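Local coordinates for protein lysozyme (PDB 6H9D) that probably cleaves, or descends from phage lysins that cleaved, the glycan strands of peptidoglycan, as a muramidase domain linked to cell morphogenesis and stalk synthesis, at residues W32-G37 and A46-E51; G10-K15 and D52-L57; V72-T77 and R104-R109. All blocks are in the same frame, centred on the assembly; numbering follows the deposited sequence. Where two conformers were deposited one is given.

Contact 1: W32-G37 and A46-E51; sequences WMIGYG and ARVTAE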
ATOM      1  N   TRP A  32      18.929   5.730  -6.097  1.00 38.32           N
ATOM      2  CA  TRP A  32      18.102   6.360  -7.103  1.00 37.05           C
ATOM      3  C   TRP A  32      16.659   5.871  -6.992  1.00 39.21           C
ATOM      4  O   TRP A  32      16.407   4.739  -6.573  1.00 40.70           O
ATOM      5  CB  TRP A  32      18.708   6.128  -8.485  1.00 36.12           C
ATOM      6  CG  TRP A  32      20.037   6.806  -8.609  1.00 40.98           C
ATOM      7  CD1 TRP A  32      21.240   6.358  -8.144  1.00 42.79           C
ATOM      8  CD2 TRP A  32      20.291   8.103  -9.183  1.00 45.95           C
ATOM      9  NE1 TRP A  32      22.218   7.282  -8.390  1.00 41.92           N
ATOM     10  CE2 TRP A  32      21.672   8.355  -9.041  1.00 47.20           C
ATOM     11  CE3 TRP A  32      19.489   9.071  -9.795  1.00 42.08           C
ATOM     12  CZ2 TRP A  32      22.262   9.534  -9.493  1.00 45.56           C
ATOM     13  CZ3 TRP A  32      20.075  10.231 -10.256  1.00 49.44           C
ATOM     14  CH2 TRP A  32      21.442  10.460 -10.097  1.00 45.54           C
ATOM     15  N   MET A  33      15.719   6.756  -7.343  1.00 37.05           N
ATOM     16  CA  MET A  33      14.302   6.474  -7.310  0.50 35.82           C
ATOM     17  C   MET A  33      13.715   6.775  -8.694  1.00 36.96           C
ATOM     18  O   MET A  33      14.145   7.702  -9.358  1.00 35.88           O
ATOM     19  CB  MET A  33      13.605   7.327  -6.245  0.50 35.94           C
ATOM     20  CG  MET A  33      12.211   6.830  -5.859  0.50 38.67           C
ATOM     21  SD  MET A  33      11.453   7.590  -4.360  0.50 34.58           S
ATOM     22  CE  MET A  33      12.129   6.601  -3.026  0.50 41.01           C
ATOM     23  N   ILE A  34      12.726   5.979  -9.109  1.00 37.09           N
ATOM     24  CA  ILE A  34      12.086   6.175 -10.396  1.00 32.16           C
ATOM     25  C   ILE A  34      10.661   5.616 -10.332  1.00 36.55           C
ATOM     26  O   ILE A  34      10.318   4.846  -9.431  1.00 33.55           O
ATOM     27  CB  ILE A  34      12.926   5.526 -11.513  1.00 35.34           C
ATOM     28  CG1 ILE A  34      12.623   6.143 -12.879  1.00 36.14           C
ATOM     29  CG2 ILE A  34      12.749   4.000 -11.528  1.00 34.13           C
ATOM     30  CD1 ILE A  34      13.612   5.754 -13.974  1.00 36.13           C
ATOM     31  N   GLY A  35       9.846   5.995 -11.310  1.00 31.57           N
ATOM     32  CA  GLY A  35       8.524   5.416 -11.453  1.00 34.41           C
ATOM     33  C   GLY A  35       7.654   5.859 -10.293  1.00 34.21           C
ATOM     34  O   GLY A  35       7.601   7.053  -9.989  1.00 37.90           O
ATOM     35  N   TYR A  36       7.007   4.898  -9.625  1.00 30.22           N
ATOM     36  CA  TYR A  36       6.164   5.163  -8.474  1.00 31.12           C
ATOM     37  C   TYR A  36       6.903   4.792  -7.184  1.00 32.87           C
ATOM     38  O   TYR A  36       6.524   3.863  -6.507  1.00 37.20           O
ATOM     39  CB  TYR A  36       4.857   4.377  -8.594  1.00 36.43           C
ATOM     40  CG  TYR A  36       4.073   4.695  -9.841  1.00 35.06           C
ATOM     41  CD1 TYR A  36       3.451   5.924 -10.010  1.00 39.76           C
ATOM     42  CD2 TYR A  36       3.965   3.768 -10.855  1.00 30.58           C
ATOM     43  CE1 TYR A  36       2.754   6.222 -11.170  1.00 43.90           C
ATOM     44  CE2 TYR A  36       3.269   4.044 -12.014  1.00 36.46           C
ATOM     45  CZ  TYR A  36       2.681   5.284 -12.182  1.00 36.26           C
ATOM     46  OH  TYR A  36       1.979   5.519 -13.320  1.00 42.09           O
ATOM     47  N   GLY A  37       8.008   5.483  -6.928  1.00 31.56           N
ATOM     48  CA  GLY A  37       8.827   5.286  -5.722  1.00 31.05           C
ATOM     49  C   GLY A  37       9.680   4.037  -5.775  1.00 35.51           C
ATOM     50  O   GLY A  37      10.022   3.547  -4.730  1.00 33.30           O
ATOM     51  N   ALA A  46      18.412   6.432 -15.580  1.00 38.58           N
ATOM     52  CA  ALA A  46      17.318   5.563 -16.062  1.00 35.10           C
ATOM     53  C   ALA A  46      16.073   6.391 -16.374  1.00 33.38           C
ATOM     54  O   ALA A  46      15.867   7.406 -15.752  1.00 36.08           O
ATOM     55  CB  ALA A  46      17.018   4.493 -15.053  1.00 36.08           C
ATOM     56  N   ARG A  47      15.297   5.946 -17.350  1.00 41.59           N
ATOM     57  CA  ARG A  47      14.043   6.627 -17.741  1.00 50.04           C
ATOM     58  C   ARG A  47      12.950   5.560 -17.849  1.00 44.80           C
ATOM     59  O   ARG A  47      13.275   4.443 -18.237  1.00 40.67           O
ATOM     60  CB  ARG A  47      14.222   7.372 -19.068  1.00 53.80           C
ATOM     61  CG  ARG A  47      15.227   8.517 -19.053  1.00 65.74           C
ATOM     62  CD  ARG A  47      15.342   9.232 -20.400  1.00 74.16           C
ATOM     63  NE  ARG A  47      15.477  10.689 -20.377  1.00 79.70           N
ATOM     64  CZ  ARG A  47      15.263  11.499 -21.414  1.00 79.56           C
ATOM     65  NH1 ARG A  47      14.714  11.039 -22.525  1.00 72.22           N
ATOM     66  NH2 ARG A  47      15.589  12.774 -21.340  1.00 78.10           N
ATOM     67  N   VAL A  48      11.710   5.902 -17.507  1.00 36.25           N
ATOM     68  CA  VAL A  48      10.609   4.908 -17.613  1.00 37.96           C
ATOM     69  C   VAL A  48       9.373   5.525 -18.254  1.00 40.68           C
ATOM     70  O   VAL A  48       9.122   6.695 -18.062  1.00 37.66           O
ATOM     71  CB  VAL A  48      10.192   4.353 -16.242  1.00 37.31           C
ATOM     72  CG1 VAL A  48      11.243   3.478 -15.603  1.00 39.54           C
ATOM     73  CG2 VAL A  48       9.766   5.456 -15.307  1.00 35.53           C
ATOM     74  N   THR A  49       8.637   4.697 -18.981  1.00 41.04           N
ATOM     75  CA  THR A  49       7.294   5.082 -19.469  1.00 42.25           C
ATOM     76  C   THR A  49       6.288   4.715 -18.370  1.00 43.89           C
ATOM     77  O   THR A  49       6.660   4.022 -17.411  1.00 36.80           O
ATOM     78  CB  THR A  49       6.906   4.287 -20.715  1.00 39.83           C
ATOM     79  OG1 THR A  49       6.899   2.910 -20.374  1.00 39.82           O
ATOM     80  CG2 THR A  49       7.864   4.489 -21.862  1.00 41.01           C
ATOM     81  N   ALA A  50       5.045   5.159 -18.516  1.00 40.51           N
ATOM     82  CA  ALA A  50       4.011   4.790 -17.534  1.00 42.53           C
ATOM     83  C   ALA A  50       3.933   3.260 -17.477  1.00 39.32           C
ATOM     84  O   ALA A  50       3.797   2.739 -16.415  1.00 38.74           O
ATOM     85  CB  ALA A  50       2.705   5.409 -17.932  1.00 47.22           C
ATOM     86  N   GLU A  51       4.063   2.594 -18.618  1.00 42.58           N
ATOM     87  CA  GLU A  51       4.048   1.098 -18.732  1.00 43.94           C
ATOM     88  C   GLU A  51       5.198   0.486 -17.903  1.00 38.75           C
ATOM     89  O   GLU A  51       5.019  -0.485 -17.157  1.00 34.67           O
ATOM     90  CB  GLU A  51       4.161   0.676 -20.210  1.00 48.42           C
ATOM     91  CG  GLU A  51       3.409  -0.595 -20.599  1.00 63.29           C
ATOM     92  CD  GLU A  51       3.923  -1.333 -21.843  1.00 71.63           C
ATOM     93  OE1 GLU A  51       4.488  -0.677 -22.740  1.00 57.91           O
ATOM     94  OE2 GLU A  51       3.812  -2.588 -21.902  1.00 72.58           O
TER
HETATM   95  O   HOH W   1       1.754   3.606 -14.935  1.00 42.03           O
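Ile34, on the second strand of the hairpin 24-26/32-35, meets Val48 tip to tip and takes the largest share of the contact. Ile34 CG1 is anti to the backbone N (chi1 -158°). The chain stays extended at chi2, and Ile34 CD1 lies 3.7 Å from Val48 CG1. Ile34 CD1 also abuts Ala46, 3.3 Å from Ala46 O and 3.8 Å from Ala46 CB. Val48 CG2 sits 3.8 Å from Ile34 CG1 and 4.0 Å from Gly35 N. Leu56 of helix 50-71 touches both Ile34 and Val48. No direct hydrogen bond joins the segments; instead both bond through their backbones to residues 21-25, Gly35 to Arg21, Val48 to Gln22 and Ala46 to Ala24. Farther on, a water in the ring plane of Tyr36 is bonded to Tyr36 OH and donates to Ala50 O at 2.7 Å. Thr49 OG1 N-caps the helix, bonded to Asp52 N. The arrangement is consistent with the small beta-lobe of the phage lysozyme family, as in T4 lysozyme, with the hairpin packed on the chain that leads into the long helix.

Contact 2: G10-K15 and D52-L57; sequences GVELIK and DADALL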
ATOM      1  N   GLY A  10      -6.751  -2.842  -8.234  1.00 32.39           N
ATOM      2  CA  GLY A  10      -5.954  -2.698  -7.016  1.00 33.60           C
ATOM      3  C   GLY A  10      -4.659  -1.950  -7.282  1.00 31.51           C
ATOM      4  O   GLY A  10      -4.252  -1.053  -6.550  1.00 26.50           O
ATOM      5  N   VAL A  11      -3.986  -2.330  -8.377  1.00 31.58           N
ATOM      6  CA  VAL A  11      -2.780  -1.640  -8.803  1.00 32.87           C
ATOM      7  C   VAL A  11      -3.098  -0.175  -9.111  1.00 25.75           C
ATOM      8  O   VAL A  11      -2.376   0.709  -8.691  1.00 27.23           O
ATOM      9  CB  VAL A  11      -2.106  -2.352  -9.994  1.00 35.01           C
ATOM     10  CG1 VAL A  11      -0.964  -1.516 -10.538  1.00 37.80           C
ATOM     11  CG2 VAL A  11      -1.631  -3.746  -9.587  1.00 32.26           C
ATOM     12  N   GLU A  12      -4.202   0.084  -9.820  1.00 34.74           N
ATOM     13  CA  GLU A  12      -4.551   1.469 -10.206  1.00 37.82           C
ATOM     14  C   GLU A  12      -4.840   2.311  -8.949  1.00 33.20           C
ATOM     15  O   GLU A  12      -4.456   3.470  -8.870  1.00 34.66           O
ATOM     16  CB  GLU A  12      -5.765   1.512 -11.141  1.00 41.65           C
ATOM     17  CG  GLU A  12      -5.545   0.865 -12.497  1.00 49.18           C
ATOM     18  CD  GLU A  12      -4.249   1.215 -13.213  1.00 60.84           C
ATOM     19  OE1 GLU A  12      -3.921   2.423 -13.285  1.00 46.38           O
ATOM     20  OE2 GLU A  12      -3.583   0.271 -13.698  1.00 62.99           O
ATOM     21  N   LEU A  13      -5.517   1.728  -7.960  1.00 39.01           N
ATOM     22  CA  LEU A  13      -5.761   2.428  -6.703  1.00 32.96           C
ATOM     23  C   LEU A  13      -4.426   2.876  -6.081  1.00 33.49           C
ATOM     24  O   LEU A  13      -4.223   4.026  -5.705  1.00 29.98           O
ATOM     25  CB  LEU A  13      -6.525   1.507  -5.745  1.00 35.74           C
ATOM     26  CG  LEU A  13      -6.740   2.112  -4.357  1.00 39.75           C
ATOM     27  CD1 LEU A  13      -7.690   3.290  -4.452  1.00 43.35           C
ATOM     28  CD2 LEU A  13      -7.256   1.099  -3.352  1.00 39.51           C
ATOM     29  N   ILE A  14      -3.483   1.942  -5.997  1.00 32.97           N
ATOM     30  CA  ILE A  14      -2.208   2.192  -5.359  1.00 31.20           C
ATOM     31  C   ILE A  14      -1.455   3.286  -6.120  1.00 27.68           C
ATOM     32  O   ILE A  14      -0.912   4.222  -5.520  1.00 28.82           O
ATOM     33  CB  ILE A  14      -1.421   0.875  -5.233  1.00 30.16           C
ATOM     34  CG1 ILE A  14      -2.088   0.002  -4.165  1.00 30.03           C
ATOM     35  CG2 ILE A  14       0.050   1.126  -4.951  1.00 32.05           C
ATOM     36  CD1 ILE A  14      -1.485  -1.368  -3.999  1.00 33.38           C
ATOM     37  N   LYS A  15      -1.478   3.187  -7.447  1.00 28.73           N
ATOM     38  CA  LYS A  15      -0.796   4.139  -8.303  1.00 33.96           C
ATOM     39  C   LYS A  15      -1.402   5.543  -8.126  1.00 36.43           C
ATOM     40  O   LYS A  15      -0.722   6.537  -8.316  1.00 32.28           O
ATOM     41  CB  LYS A  15      -0.926   3.627  -9.735  1.00 36.06           C
ATOM     42  CG  LYS A  15      -0.103   4.328 -10.791  1.00 44.77           C
ATOM     43  CD  LYS A  15      -0.450   3.817 -12.180  1.00 41.91           C
ATOM     44  CE  LYS A  15      -0.177   2.337 -12.311  1.00 31.94           C
ATOM     45  NZ  LYS A  15      -0.411   1.856 -13.689  1.00 35.46           N
ATOM     46  N   ASP A  52       6.403   1.037 -18.051  1.00 37.16           N
ATOM     47  CA  ASP A  52       7.578   0.547 -17.320  1.00 33.21           C
ATOM     48  C   ASP A  52       7.367   0.744 -15.799  1.00 34.65           C
ATOM     49  O   ASP A  52       7.708  -0.114 -14.992  1.00 29.71           O
ATOM     50  CB  ASP A  52       8.846   1.283 -17.753  1.00 35.87           C
ATOM     51  CG  ASP A  52       9.321   1.080 -19.186  1.00 44.51           C
ATOM     52  OD1 ASP A  52       8.858   0.153 -19.839  1.00 45.33           O
ATOM     53  OD2 ASP A  52      10.140   1.897 -19.642  1.00 43.16           O
ATOM     54  N   ALA A  53       6.812   1.902 -15.409  1.00 34.29           N
ATOM     55  CA  ALA A  53       6.596   2.243 -13.999  1.00 32.47           C
ATOM     56  C   ALA A  53       5.563   1.280 -13.388  1.00 31.37           C
ATOM     57  O   ALA A  53       5.699   0.889 -12.241  1.00 34.52           O
ATOM     58  CB  ALA A  53       6.160   3.678 -13.876  1.00 34.80           C
ATOM     59  N   ASP A  54       4.559   0.885 -14.185  1.00 34.72           N
ATOM     60  CA  ASP A  54       3.544  -0.111 -13.759  1.00 31.39           C
ATOM     61  C   ASP A  54       4.237  -1.430 -13.417  1.00 32.37           C
ATOM     62  O   ASP A  54       3.964  -2.020 -12.390  1.00 28.79           O
ATOM     63  CB  ASP A  54       2.468  -0.325 -14.826  1.00 33.91           C
ATOM     64  CG  ASP A  54       1.368  -1.271 -14.375  1.00 36.57           C
ATOM     65  OD1 ASP A  54       1.532  -2.473 -14.544  1.00 37.83           O
ATOM     66  OD2 ASP A  54       0.359  -0.784 -13.839  1.00 36.94           O
ATOM     67  N   ALA A  55       5.150  -1.868 -14.296  1.00 31.39           N
ATOM     68  CA  ALA A  55       5.862  -3.111 -14.096  1.00 32.57           C
ATOM     69  C   ALA A  55       6.663  -3.049 -12.795  1.00 26.81           C
ATOM     70  O   ALA A  55       6.590  -3.962 -12.007  1.00 28.12           O
ATOM     71  CB  ALA A  55       6.740  -3.414 -15.283  1.00 36.81           C
ATOM     72  N   LEU A  56       7.391  -1.952 -12.571  1.00 26.45           N
ATOM     73  CA  LEU A  56       8.225  -1.803 -11.394  1.00 26.36           C
ATOM     74  C   LEU A  56       7.379  -1.753 -10.116  1.00 29.36           C
ATOM     75  O   LEU A  56       7.776  -2.288  -9.083  1.00 32.79           O
ATOM     76  CB  LEU A  56       9.090  -0.546 -11.537  1.00 28.19           C
ATOM     77  CG  LEU A  56      10.086  -0.577 -12.701  1.00 30.98           C
ATOM     78  CD1 LEU A  56      10.706   0.786 -12.904  1.00 39.25           C
ATOM     79  CD2 LEU A  56      11.168  -1.620 -12.466  1.00 30.89           C
ATOM     80  N   LEU A  57       6.225  -1.090 -10.171  1.00 28.35           N
ATOM     81  CA  LEU A  57       5.336  -1.023  -9.017  1.00 29.93           C
ATOM     82  C   LEU A  57       4.879  -2.453  -8.683  1.00 29.15           C
ATOM     83  O   LEU A  57       4.874  -2.835  -7.517  1.00 26.55           O
ATOM     84  CB  LEU A  57       4.165  -0.062  -9.297  1.00 27.56           C
ATOM     85  CG  LEU A  57       3.027  -0.068  -8.268  1.00 29.63           C
ATOM     86  CD1 LEU A  57       3.533   0.307  -6.878  1.00 33.99           C
ATOM     87  CD2 LEU A  57       1.906   0.861  -8.694  1.00 33.11           C
TER
HETATM   88  O   HOH W   2      -1.892  -2.265 -14.315  1.00 40.90           O
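Lys15 and Asp54 both place CG anti to their own backbone N (chi1 -170° and -176°). The lysine chain bends at chi3, which swings CE round, and Lys15 meets Asp54 roughly perpendicular to it. They join the N-terminal helix 8-16 to the long helix 50-71, the helix that in T4-type lysozymes runs from the beta-lobe into the helical lobe. The short helix segments cross steeply, with 102° between their directions, and it is side chains that bridge the gap.

Lys15 NZ donates at 2.8 Å to Asp54 OD2, which accepts with its anti lone pair, the one turned away from OD1. The other oxygen, OD1, pairs with Arg58 one turn later in the same helix, so the carboxylate is held by a cation at each oxygen. A third member of the network, Glu12, brings its OE2 to 3.5 Å from Lys15 NZ. The ammonium group is shared by both acids, which probably offsets their mutual repulsion and may favour their ionised forms.

Beside the charges lies an apolar layer built on Leu57. Leu57 CD1 packs against Ile14 CG2 at 4.1 Å, and Leu57 CD2 lies 4.1 Å from Lys15 CB. Val11 and Leu57 lie side by side, pointing opposite ways, and Val11 CG1 comes within 3.6 Å of Asp54 OD2, joining the greasy layer to the ionic one. Ile14 continues inward onto Val85 and Phe89 of helix 78-91. The two carboxylates stand in almost parallel planes, with Glu12 OE2 4.1 Å from Asp54 OD2, and one water donates to both of these oxygens, its bond to Asp54 OD2 measuring 2.7 Å.

Contact 3: V72-T77 and R104-R109; sequences VHTPLT and RVNEGR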
ATOM      1  N   VAL A  72      -3.088 -13.036   6.640  1.00 39.17           N
ATOM      2  CA  VAL A  72      -4.566 -13.145   6.756  1.00 36.90           C
ATOM      3  C   VAL A  72      -4.971 -14.620   6.688  1.00 35.82           C
ATOM      4  O   VAL A  72      -4.673 -15.247   5.707  1.00 37.26           O
ATOM      5  CB  VAL A  72      -5.291 -12.277   5.714  1.00 37.00           C
ATOM      6  CG1 VAL A  72      -6.790 -12.485   5.782  1.00 33.39           C
ATOM      7  CG2 VAL A  72      -4.956 -10.810   5.904  1.00 35.96           C
ATOM      8  N   HIS A  73      -5.655 -15.100   7.725  1.00 37.75           N
ATOM      9  CA  HIS A  73      -6.104 -16.509   7.820  1.00 43.75           C
ATOM     10  C   HIS A  73      -7.576 -16.657   7.431  1.00 49.37           C
ATOM     11  O   HIS A  73      -8.006 -17.789   7.251  1.00 46.27           O
ATOM     12  CB  HIS A  73      -5.883 -17.024   9.237  1.00 43.04           C
ATOM     13  CG  HIS A  73      -4.528 -16.709   9.745  1.00 57.03           C
ATOM     14  ND1 HIS A  73      -3.404 -17.121   9.097  1.00 60.95           N
ATOM     15  CD2 HIS A  73      -4.122 -15.984  10.800  1.00 62.86           C
ATOM     16  CE1 HIS A  73      -2.352 -16.683   9.739  1.00 69.23           C
ATOM     17  NE2 HIS A  73      -2.765 -15.985  10.785  1.00 73.07           N
ATOM     18  N   THR A  74      -8.325 -15.566   7.358  1.00 41.69           N
ATOM     19  CA  THR A  74      -9.744 -15.709   6.967  1.00 42.01           C
ATOM     20  C   THR A  74      -9.840 -15.594   5.450  1.00 46.87           C
ATOM     21  O   THR A  74      -8.932 -15.026   4.850  1.00 42.24           O
ATOM     22  CB  THR A  74     -10.625 -14.644   7.624  1.00 44.31           C
ATOM     23  OG1 THR A  74     -10.277 -13.397   7.042  1.00 50.93           O
ATOM     24  CG2 THR A  74     -10.465 -14.572   9.123  1.00 45.00           C
ATOM     25  N   PRO A  75     -10.913 -16.085   4.810  1.00 45.28           N
ATOM     26  CA  PRO A  75     -11.075 -15.948   3.372  1.00 43.34           C
ATOM     27  C   PRO A  75     -11.307 -14.473   3.027  1.00 43.20           C
ATOM     28  O   PRO A  75     -11.885 -13.772   3.791  1.00 43.86           O
ATOM     29  CB  PRO A  75     -12.319 -16.774   3.058  1.00 51.95           C
ATOM     30  CG  PRO A  75     -12.466 -17.667   4.259  1.00 49.91           C
ATOM     31  CD  PRO A  75     -11.995 -16.820   5.418  1.00 49.80           C
ATOM     32  N   LEU A  76     -10.834 -14.048   1.867  1.00 37.28           N
ATOM     33  CA  LEU A  76     -11.007 -12.636   1.481  1.00 37.45           C
ATOM     34  C   LEU A  76     -11.646 -12.555   0.105  1.00 35.99           C
ATOM     35  O   LEU A  76     -11.451 -13.451  -0.688  1.00 36.62           O
ATOM     36  CB  LEU A  76      -9.627 -11.990   1.355  1.00 35.81           C
ATOM     37  CG  LEU A  76      -8.810 -11.812   2.623  1.00 33.04           C
ATOM     38  CD1 LEU A  76      -7.460 -11.243   2.267  1.00 33.05           C
ATOM     39  CD2 LEU A  76      -9.516 -10.903   3.601  1.00 35.49           C
ATOM     40  N   THR A  77     -12.369 -11.472  -0.131  1.00 31.06           N
ATOM     41  CA  THR A  77     -12.857 -11.175  -1.490  1.00 31.37           C
ATOM     42  C   THR A  77     -11.710 -10.465  -2.227  1.00 32.90           C
ATOM     43  O   THR A  77     -10.798  -9.953  -1.566  1.00 31.50           O
ATOM     44  CB  THR A  77     -14.099 -10.278  -1.465  1.00 29.66           C
ATOM     45  OG1 THR A  77     -13.715  -8.953  -1.131  1.00 30.79           O
ATOM     46  CG2 THR A  77     -15.173 -10.763  -0.527  1.00 33.27           C
ATOM     47  N   ARG A 104      -8.677  -7.541  13.492  1.00 36.49           N
ATOM     48  CA  ARG A 104     -10.100  -7.503  13.191  1.00 35.71           C
ATOM     49  C   ARG A 104     -10.391  -8.381  11.985  1.00 33.63           C
ATOM     50  O   ARG A 104     -11.305  -9.204  12.011  1.00 35.94           O
ATOM     51  CB  ARG A 104     -10.554  -6.068  12.920  1.00 34.19           C
ATOM     52  CG  ARG A 104     -10.878  -5.271  14.173  1.00 38.71           C
ATOM     53  CD  ARG A 104     -10.643  -6.095  15.428  1.00 41.69           C
ATOM     54  NE  ARG A 104      -9.994  -5.316  16.480  1.00 56.14           N
ATOM     55  CZ  ARG A 104      -9.233  -5.840  17.436  1.00 49.75           C
ATOM     56  NH1 ARG A 104      -9.022  -7.148  17.475  1.00 46.85           N
ATOM     57  NH2 ARG A 104      -8.682  -5.054  18.352  1.00 49.36           N
ATOM     58  N   VAL A 105      -9.608  -8.203  10.925  1.00 31.88           N
ATOM     59  CA  VAL A 105      -9.796  -9.005   9.718  1.00 30.41           C
ATOM     60  C   VAL A 105      -9.772 -10.491  10.083  1.00 32.12           C
ATOM     61  O   VAL A 105     -10.595 -11.266   9.596  1.00 37.01           O
ATOM     62  CB  VAL A 105      -8.733  -8.698   8.652  1.00 30.08           C
ATOM     63  CG1 VAL A 105      -8.638  -9.805   7.615  1.00 35.30           C
ATOM     64  CG2 VAL A 105      -9.003  -7.367   7.994  1.00 33.22           C
ATOM     65  N   ASN A 106      -8.808 -10.883  10.922  1.00 42.57           N
ATOM     66  CA  ASN A 106      -8.631 -12.290  11.267  1.00 41.05           C
ATOM     67  C   ASN A 106      -9.759 -12.757  12.203  1.00 38.09           C
ATOM     68  O   ASN A 106      -9.977 -13.936  12.344  1.00 34.96           O
ATOM     69  CB  ASN A 106      -7.242 -12.573  11.841  1.00 40.66           C
ATOM     70  CG  ASN A 106      -6.213 -12.796  10.754  1.00 45.81           C
ATOM     71  OD1 ASN A 106      -6.563 -13.205   9.648  1.00 37.07           O
ATOM     72  ND2 ASN A 106      -4.954 -12.526  11.044  1.00 38.26           N
ATOM     73  N   GLU A 107     -10.458 -11.823  12.842  1.00 35.40           N
ATOM     74  CA  GLU A 107     -11.594 -12.155  13.708  1.00 41.23           C
ATOM     75  C   GLU A 107     -12.904 -12.200  12.904  1.00 45.16           C
ATOM     76  O   GLU A 107     -13.969 -12.444  13.488  1.00 39.06           O
ATOM     77  CB  GLU A 107     -11.742 -11.106  14.817  1.00 44.03           C
ATOM     78  CG  GLU A 107     -10.661 -11.185  15.872  1.00 45.67           C
ATOM     79  CD  GLU A 107     -10.563  -9.953  16.755  1.00 49.87           C
ATOM     80  OE1 GLU A 107     -11.379  -9.019  16.597  1.00 48.67           O
ATOM     81  OE2 GLU A 107      -9.658  -9.924  17.582  1.00 55.29           O
ATOM     82  N   GLY A 108     -12.840 -11.913  11.596  1.00 42.56           N
ATOM     83  CA  GLY A 108     -14.039 -11.869  10.737  1.00 36.90           C
ATOM     84  C   GLY A 108     -14.891 -10.623  10.981  1.00 43.14           C
ATOM     85  O   GLY A 108     -16.070 -10.581  10.661  1.00 38.89           O
ATOM     86  N   ARG A 109     -14.300  -9.592  11.586  1.00 39.25           N
ATOM     87  CA  ARG A 109     -14.996  -8.343  11.897  1.00 38.11           C
ATOM     88  C   ARG A 109     -14.601  -7.288  10.858  1.00 40.85           C
ATOM     89  O   ARG A 109     -13.824  -6.386  11.135  1.00 36.33           O
ATOM     90  CB  ARG A 109     -14.703  -7.955  13.348  1.00 41.65           C
ATOM     91  CG  ARG A 109     -14.870  -9.120  14.326  1.00 48.87           C
ATOM     92  CD  ARG A 109     -15.488  -8.793  15.676  1.00 55.09           C
ATOM     93  NE  ARG A 109     -14.548  -8.220  16.628  1.00 61.23           N
ATOM     94  CZ  ARG A 109     -14.583  -6.971  17.072  1.00 63.94           C
ATOM     95  NH1 ARG A 109     -15.535  -6.150  16.668  1.00 72.26           N
ATOM     96  NH2 ARG A 109     -13.666  -6.549  17.921  1.00 59.84           N
TER
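A Schellman motif ends helix 100-106, and against this helix end Asn106 and Val105 receive Thr74, Val72 and His73 from the loop between helices 50-71 and 78-91 of the lysozyme's helical lobe. Gly108, with positive phi, closes the motif: its N bonds back to Val105 O, while Arg109 N reaches Arg104 O.

Asn106 buries the most surface. Its CG stands anti to the carbonyl carbon (chi1 -84°). Asn106 OD1 accepts from His73 N at 2.8 Å in a nearly straight bond, 168° at the hydrogen; the donor is tilted from the carbonyl plane. The other end of the amide, ND2, donates to Leu71 O, so one side chain serves both a donor and an acceptor of the backbone just where helix 50-71 gives out.

Thr74 lies over the helix end. Thr74 OG1 makes a weak hydrogen bond of 3.3 Å to Val105 O, and Thr74 CG2 lies 3.3 Å from Asn106 O. On the buried side Val72 and Val105 cross at about a right angle, CG1 to CG1 at 3.7 Å, and Leu76 CD2 adds a looser touch on Val105 CG1 at 4.3 Å. Toward solvent the His73 ring and the Asn106 amide lie 17° from parallel, with His73 CD2 3.6 Å from Asn106 ND2.

In the fold
Helix 50-71 ties the three contacts together: contact 1 lies at its start, contact 2 on its first turns, and the 72-77 loop of contact 3 follows its end. Contacts 1 and 2 touch, their centres 11 Å apart, with Tyr36 OH 3.2 Å from Lys15 CD and Gly35 CA 3.8 Å from Ala53 CB. Contact 3 stands apart, its centre 25 Å from that of contact 2 (nearest atoms about 10 Å) and 34 Å from that of contact 1, which lies on the opposite side of the chain's centre from it. By analogy with T4 lysozyme, contact 1 probably belongs to the beta-lobe and contact 3 to the helical lobe, with the substrate cleft between such lobes.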